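Local structure of uncharacterized protein (Methanosarcina mazei, 3R6A) at residues 22-25 against 26-29. The protein is of unknown function but belongs to the glyoxalase/bleomycin resistance/dioxygenase superfamily, whose members are built from paired βαβββ modules. Sequence-based numbering, arbitrary orientation.
Sequences EFYE and ELLE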
loop_
_atom_site.group_PDB
_atom_site.type_symbol
_atom_site.label_atom_id
_atom_site.label_comp_id
_atom_site.label_asym_id
_atom_site.label_seq_id
_atom_site.Cartn_x
_atom_site.Cartn_y
_atom_site.Cartn_z
ATOM N N GLU B 22 -9.127 -9.742 13.116
ATOM C CA GLU B 22 -9.049 -9.543 14.555
ATOM C C GLU B 22 -7.730 -8.861 14.895
ATOM O O GLU B 22 -7.697 -7.914 15.682
ATOM C CB GLU B 22 -9.153 -10.883 15.287
ATOM C CG GLU B 22 -8.977 -10.795 16.802
ATOM C CD GLU B 22 -10.002 -9.897 17.476
ATOM O OE1 GLU B 22 -9.925 -8.660 17.301
ATOM O OE2 GLU B 22 -10.887 -10.429 18.183
ATOM N N PHE B 23 -6.647 -9.338 14.287
ATOM C CA PHE B 23 -5.331 -8.764 14.530
ATOM C C PHE B 23 -5.268 -7.298 14.119
ATOM O O PHE B 23 -4.831 -6.449 14.897
ATOM C CB PHE B 23 -4.252 -9.544 13.775
ATOM C CG PHE B 23 -2.889 -8.913 13.853
ATOM C CD1 PHE B 23 -2.149 -8.955 15.032
ATOM C CD2 PHE B 23 -2.360 -8.242 12.756
ATOM C CE1 PHE B 23 -0.906 -8.338 15.118
ATOM C CE2 PHE B 23 -1.114 -7.619 12.832
ATOM C CZ PHE B 23 -0.385 -7.666 14.014
ATOM N N TYR B 24 -5.696 -6.993 12.896
ATOM C CA TYR B 24 -5.645 -5.607 12.443
ATOM C C TYR B 24 -6.578 -4.678 13.202
ATOM O O TYR B 24 -6.276 -3.496 13.357
ATOM C CB TYR B 24 -5.896 -5.532 10.933
ATOM C CG TYR B 24 -4.742 -6.131 10.167
ATOM C CD1 TYR B 24 -3.498 -5.493 10.135
ATOM C CD2 TYR B 24 -4.850 -7.389 9.582
ATOM C CE1 TYR B 24 -2.392 -6.105 9.551
ATOM C CE2 TYR B 24 -3.755 -8.007 8.999
ATOM C CZ TYR B 24 -2.528 -7.366 8.991
ATOM O OH TYR B 24 -1.434 -8.007 8.460
ATOM N N GLU B 25 -7.704 -5.195 13.689
ATOM C CA GLU B 25 -8.622 -4.347 14.446
ATOM C C GLU B 25 -7.926 -3.929 15.736
ATOM O O GLU B 25 -8.095 -2.809 16.220
ATOM C CB GLU B 25 -9.926 -5.102 14.735
ATOM C CG GLU B 25 -10.691 -5.427 13.452
ATOM C CD GLU B 25 -11.876 -6.348 13.657
ATOM O OE1 GLU B 25 -11.856 -7.146 14.615
ATOM O OE2 GLU B 25 -12.816 -6.283 12.836
ATOM N N GLU B 26 -7.119 -4.833 16.276
ATOM C CA GLU B 26 -6.381 -4.560 17.501
ATOM C C GLU B 26 -5.201 -3.627 17.223
ATOM O O GLU B 26 -5.015 -2.619 17.910
ATOM C CB GLU B 26 -5.869 -5.869 18.099
ATOM C CG GLU B 26 -6.975 -6.822 18.526
ATOM C CD GLU B 26 -7.586 -6.446 19.860
ATOM O OE1 GLU B 26 -8.001 -5.279 20.024
ATOM O OE2 GLU B 26 -7.652 -7.326 20.746
ATOM N N LEU B 27 -4.407 -3.971 16.212
ATOM C CA LEU B 27 -3.236 -3.173 15.847
ATOM C C LEU B 27 -3.605 -1.731 15.493
ATOM O O LEU B 27 -2.946 -0.783 15.930
ATOM C CB LEU B 27 -2.521 -3.810 14.656
ATOM C CG LEU B 27 -1.292 -3.066 14.131
ATOM C CD1 LEU B 27 -0.139 -3.209 15.118
ATOM C CD2 LEU B 27 -0.912 -3.624 12.764
ATOM N N LEU B 28 -4.667 -1.575 14.710
ATOM C CA LEU B 28 -5.111 -0.255 14.276
ATOM C C LEU B 28 -6.132 0.373 15.217
ATOM O O LEU B 28 -6.632 1.469 14.962
ATOM C CB LEU B 28 -5.700 -0.351 12.866
ATOM C CG LEU B 28 -4.761 -0.921 11.801
ATOM C CD1 LEU B 28 -5.524 -1.173 10.517
ATOM C CD2 LEU B 28 -3.622 0.045 11.565
ATOM N N GLU B 29 -6.447 -0.327 16.301
ATOM C CA GLU B 29 -7.405 0.174 17.278
ATOM C C GLU B 29 -8.669 0.680 16.587
ATOM O O GLU B 29 -9.123 1.798 16.828
ATOM C CB GLU B 29 -6.758 1.290 18.103
ATOM C CG GLU B 29 -5.374 0.913 18.603
ATOM C CD GLU B 29 -4.675 2.041 19.334
ATOM O OE1 GLU B 29 -4.705 3.185 18.836
ATOM O OE2 GLU B 29 -4.084 1.774 20.401
#
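Leu27 lays its side chain alongside those of Phe23 and Tyr24, one turn back on helix 17-27, and the three point the same way. At its root, Leu27 CB sits over one face of the Phe23 ring and 3.5 Å from Phe23 O. CG lies anti to the backbone N (chi1 178°), leading outward and forward, and the bend at chi2 turns CD2 back toward both rings. There Leu27 CD2 lies 4.0 Å from Phe23 CE2 and 4.1 Å from Tyr24 CD1, meeting the latter ring obliquely. The two rings are themselves packed T-shaped, since Phe23 CD2 stands 3.7 Å above the centre of the Tyr24 ring. The other subunit of the dimer closes over this cluster, with its Tyr115 against Leu27, its Leu83 against Phe23 and its His107 against both rings; Tyr24 OH is hydrogen-bonded to Asp109 and His107 of that subunit.

The backbone fixes the spacing. Leu27 N donates to Phe23 O at 2.8 Å, almost straight (171° at the hydrogen), and Leu28 N to Tyr24 O at the same length. Leu28 CB comes to 3.2 Å from Tyr24 O, a close approach set by the helix geometry, while the amide makes the bond. On the exposed flank, Glu22 and Glu26 bring like charges close, OE1 of Glu22 being 4.3 Å from OE2 of Glu26, which may modestly raise the proton affinity of one, though solvent would screen the effect.

Glu29 then leaves helical geometry with positive phi (48°), while two bonds run back into the last turn. An amphipathic helix end closed by a Schellman motif, with its aromatic side at the dimer interface, thus terminates the α element of the first βαβββ module of this glyoxalase-type fold.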